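Long-range contact in Glyoxalase/bleomycin resistance protein/dioxygenase (Sphaerobacter thermophilus, PDB 4HC5), which belongs to the vicinal oxygen chelate (glyoxalase/bleomycin resistance/dioxygenase) superfamily and may act as a dioxygenase: residues 22-27 with 65-70. Sequence-based numbering, arbitrary orientation.
Sequences SDQEKA and LGLPSW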
ATOM      1  N   SER A  22       0.057  14.475  -9.411  1.00 16.97           N
ATOM      2  CA  SER A  22      -0.579  15.427 -10.348  1.00 17.08           C
ATOM      3  C   SER A  22      -0.189  15.190 -11.810  1.00 16.64           C
ATOM      4  O   SER A  22      -0.887  15.631 -12.739  1.00 19.39           O
ATOM      5  CB  SER A  22      -0.242  16.832  -9.954  1.00 18.36           C
ATOM      6  OG  SER A  22       1.145  17.080  -9.891  1.00 22.13           O
ATOM      7  N   ASP A  23       0.945  14.507 -12.019  1.00 17.33           N
ATOM      8  CA  ASP A  23       1.528  14.299 -13.323  1.00 17.89           C
ATOM      9  C   ASP A  23       2.299  13.010 -13.272  1.00 18.68           C
ATOM     10  O   ASP A  23       3.333  12.885 -12.624  1.00 18.29           O
ATOM     11  CB  ASP A  23       2.400  15.528 -13.696  1.00 21.28           C
ATOM     12  CG  ASP A  23       2.984  15.492 -15.054  1.00 25.52           C
ATOM     13  OD1 ASP A  23       3.526  14.453 -15.443  1.00 23.22           O
ATOM     14  OD2 ASP A  23       3.082  16.614 -15.714  1.00 31.27           O
ATOM     15  N   GLN A  24       1.809  12.072 -14.045  1.00 17.31           N
ATOM     16  CA  GLN A  24       2.427  10.740 -14.071  1.00 18.09           C
ATOM     17  C   GLN A  24       3.873  10.738 -14.579  1.00 18.34           C
ATOM     18  O   GLN A  24       4.722   9.983 -14.034  1.00 18.86           O
ATOM     19  CB  GLN A  24       1.568   9.678 -14.732  1.00 18.79           C
ATOM     20  CG  GLN A  24       0.229   9.430 -14.093  1.00 18.20           C
ATOM     21  CD  GLN A  24      -0.550   8.365 -14.809  1.00 19.14           C
ATOM     22  OE1 GLN A  24      -0.953   8.605 -16.004  1.00 20.92           O
ATOM     23  NE2 GLN A  24      -0.756   7.257 -14.234  1.00 18.36           N
ATOM     24  N   GLU A  25       4.178  11.446 -15.663  1.00 21.14           N
ATOM     25  CA  GLU A  25       5.537  11.519 -16.190  1.00 21.44           C
ATOM     26  C   GLU A  25       6.517  12.110 -15.213  1.00 19.68           C
ATOM     27  O   GLU A  25       7.625  11.616 -15.068  1.00 21.32           O
ATOM     28  CB  GLU A  25       5.501  12.355 -17.475  1.00 25.45           C
ATOM     29  CG  GLU A  25       5.199  11.566 -18.706  1.00 43.68           C
ATOM     30  CD  GLU A  25       6.061  10.299 -18.906  1.00 35.10           C
ATOM     31  OE1 GLU A  25       7.287  10.328 -18.730  1.00 54.96           O
ATOM     32  OE2 GLU A  25       5.482   9.306 -19.209  1.00 45.50           O
ATOM     33  N   LYS A  26       6.115  13.209 -14.575  1.00 19.69           N
ATOM     34  CA  LYS A  26       7.002  13.849 -13.596  1.00 20.69           C
ATOM     35  C   LYS A  26       7.177  12.950 -12.386  1.00 18.99           C
ATOM     36  O   LYS A  26       8.277  12.858 -11.823  1.00 19.83           O
ATOM     37  CB  LYS A  26       6.472  15.194 -13.156  1.00 21.66           C
ATOM     38  CG  LYS A  26       6.630  16.228 -14.254  1.00 31.19           C
ATOM     39  CD  LYS A  26       6.003  17.515 -13.883  1.00 34.18           C
ATOM     40  CE  LYS A  26       6.001  18.467 -15.080  1.00 44.61           C
ATOM     41  NZ  LYS A  26       7.155  19.384 -14.979  1.00 53.94           N
ATOM     42  N   ALA A  27       6.102  12.264 -11.998  1.00 17.05           N
ATOM     43  CA  ALA A  27       6.197  11.333 -10.860  1.00 17.56           C
ATOM     44  C   ALA A  27       7.133  10.180 -11.162  1.00 16.15           C
ATOM     45  O   ALA A  27       7.994   9.817 -10.358  1.00 17.73           O
ATOM     46  CB  ALA A  27       4.822  10.866 -10.409  1.00 17.20           C
ATOM     47  N   LEU A  65       1.169   4.887  -9.475  1.00 14.76           N
ATOM     48  CA  LEU A  65       1.185   6.369  -9.540  1.00 14.75           C
ATOM     49  C   LEU A  65      -0.109   6.797 -10.199  1.00 14.85           C
ATOM     50  O   LEU A  65      -0.203   6.909 -11.402  1.00 17.73           O
ATOM     51  CB  LEU A  65       2.404   6.794 -10.361  1.00 16.67           C
ATOM     52  CG  LEU A  65       3.797   6.337  -9.788  1.00 17.05           C
ATOM     53  CD1 LEU A  65       4.930   6.847 -10.665  1.00 18.43           C
ATOM     54  CD2 LEU A  65       3.950   6.747  -8.303  1.00 17.09           C
ATOM     55  N   GLY A  66      -1.128   6.963  -9.353  1.00 15.55           N
ATOM     56  CA  GLY A  66      -2.485   7.270  -9.783  1.00 16.26           C
ATOM     57  C   GLY A  66      -2.723   8.788  -9.935  1.00 14.53           C
ATOM     58  O   GLY A  66      -1.948   9.598  -9.448  1.00 16.71           O
ATOM     59  N   LEU A  67      -3.804   9.126 -10.616  1.00 16.43           N
ATOM     60  CA  LEU A  67      -4.236  10.519 -10.783  1.00 15.44           C
ATOM     61  C   LEU A  67      -5.550  10.763 -10.073  1.00 17.47           C
ATOM     62  O   LEU A  67      -6.368   9.807 -10.005  1.00 17.45           O
ATOM     63  CB  LEU A  67      -4.413  10.896 -12.258  1.00 16.96           C
ATOM     64  CG  LEU A  67      -3.127  10.979 -13.110  1.00 17.16           C
ATOM     65  CD1 LEU A  67      -3.478  11.015 -14.591  1.00 18.95           C
ATOM     66  CD2 LEU A  67      -2.239  12.151 -12.688  1.00 19.58           C
ATOM     67  N   PRO A  68      -5.843  12.008  -9.655  1.00 15.95           N
ATOM     68  CA  PRO A  68      -7.140  12.258  -9.119  1.00 16.67           C
ATOM     69  C   PRO A  68      -8.276  11.807 -10.020  1.00 17.25           C
ATOM     70  O   PRO A  68      -9.349  11.345  -9.576  1.00 18.62           O
ATOM     71  CB  PRO A  68      -7.132  13.754  -8.890  1.00 16.27           C
ATOM     72  CG  PRO A  68      -5.707  14.077  -8.642  1.00 17.52           C
ATOM     73  CD  PRO A  68      -4.942  13.145  -9.521  1.00 15.05           C
ATOM     74  N   SER A  69      -8.054  11.950 -11.319  1.00 16.78           N
ATOM     75  CA  SER A  69      -9.089  11.555 -12.283  1.00 19.49           C
ATOM     76  C   SER A  69      -9.465  10.096 -12.334  1.00 20.96           C
ATOM     77  O   SER A  69     -10.461   9.729 -12.956  1.00 24.77           O
ATOM     78  CB  SER A  69      -8.715  11.998 -13.645  1.00 19.01           C
ATOM     79  OG  SER A  69      -7.491  11.439 -14.106  1.00 20.11           O
ATOM     80  N   TRP A  70      -8.612   9.267 -11.756  1.00 19.44           N
ATOM     81  CA  TRP A  70      -8.944   7.840 -11.615  1.00 21.12           C
ATOM     82  C   TRP A  70     -10.134   7.574 -10.718  1.00 22.64           C
ATOM     83  O   TRP A  70     -10.697   6.471 -10.756  1.00 24.28           O
ATOM     84  CB  TRP A  70      -7.788   7.019 -11.015  1.00 21.88           C
ATOM     85  CG  TRP A  70      -6.576   6.806 -11.907  1.00 22.38           C
ATOM     86  CD1 TRP A  70      -6.243   7.385 -13.097  1.00 21.86           C
ATOM     87  CD2 TRP A  70      -5.498   5.893 -11.615  1.00 20.32           C
ATOM     88  NE1 TRP A  70      -5.034   6.944 -13.529  1.00 20.59           N
ATOM     89  CE2 TRP A  70      -4.557   5.999 -12.665  1.00 23.63           C
ATOM     90  CE3 TRP A  70      -5.234   5.062 -10.555  1.00 21.13           C
ATOM     91  CZ2 TRP A  70      -3.404   5.220 -12.722  1.00 21.88           C
ATOM     92  CZ3 TRP A  70      -4.067   4.263 -10.624  1.00 21.26           C
ATOM     93  CH2 TRP A  70      -3.193   4.341 -11.687  1.00 24.41           C
TER
HETATM   94  O   HOH W   1      -3.921   7.802 -16.155  1.00 22.67           O
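Gln24, in the first turn of helix 24-34, reaches across to the end of strand 62-66 and gives its NE2 to the carbonyl O of Leu65, a worked example of a side-chain amide joining a helix start to a strand end. Its CG lies anti to the carbonyl carbon (chi1 -60°) and the chain runs extended beyond it (chi2 -180°), which carries CD over to Leu65 O. From Gln24 NE2 to Leu65 O the bond measures 2.9 Å and is straight at both ends (167° at the hydrogen), with the acceptor close to the amide plane. NE2 also donates to the backbone O of Arg50 on the adjacent strand 49-55, so both its hydrogens are used and the amide's rotation is fixed. On the other branch, OE1 takes a hydrogen from a water that in turn accepts from Trp70 NE1 at 3.0 Å, in the plane of the indole.

In the βαβββ module of this superfamily, helix 24-34 follows strand 13-20 and packs on the sheet in which strands 13-20 and 62-66 run side by side in parallel. Asp23 caps that helix, OD1 accepting from Lys26 N from above the carboxylate plane.

Apolar contacts flank the Gln24 side chain. Leu67 crosses it at about a right angle, its CG 3.8 Å from Gln24 CG, while its CD2 lies against Ser22 O. The indole plane stands almost perpendicular to the amide, Trp70 CZ2 being 3.7 Å from Gln24 NE2. Deeper in, Leu65 CD1 meets Ala27 CB at 4.0 Å, beside Leu28 and Tyr31 of the same helix.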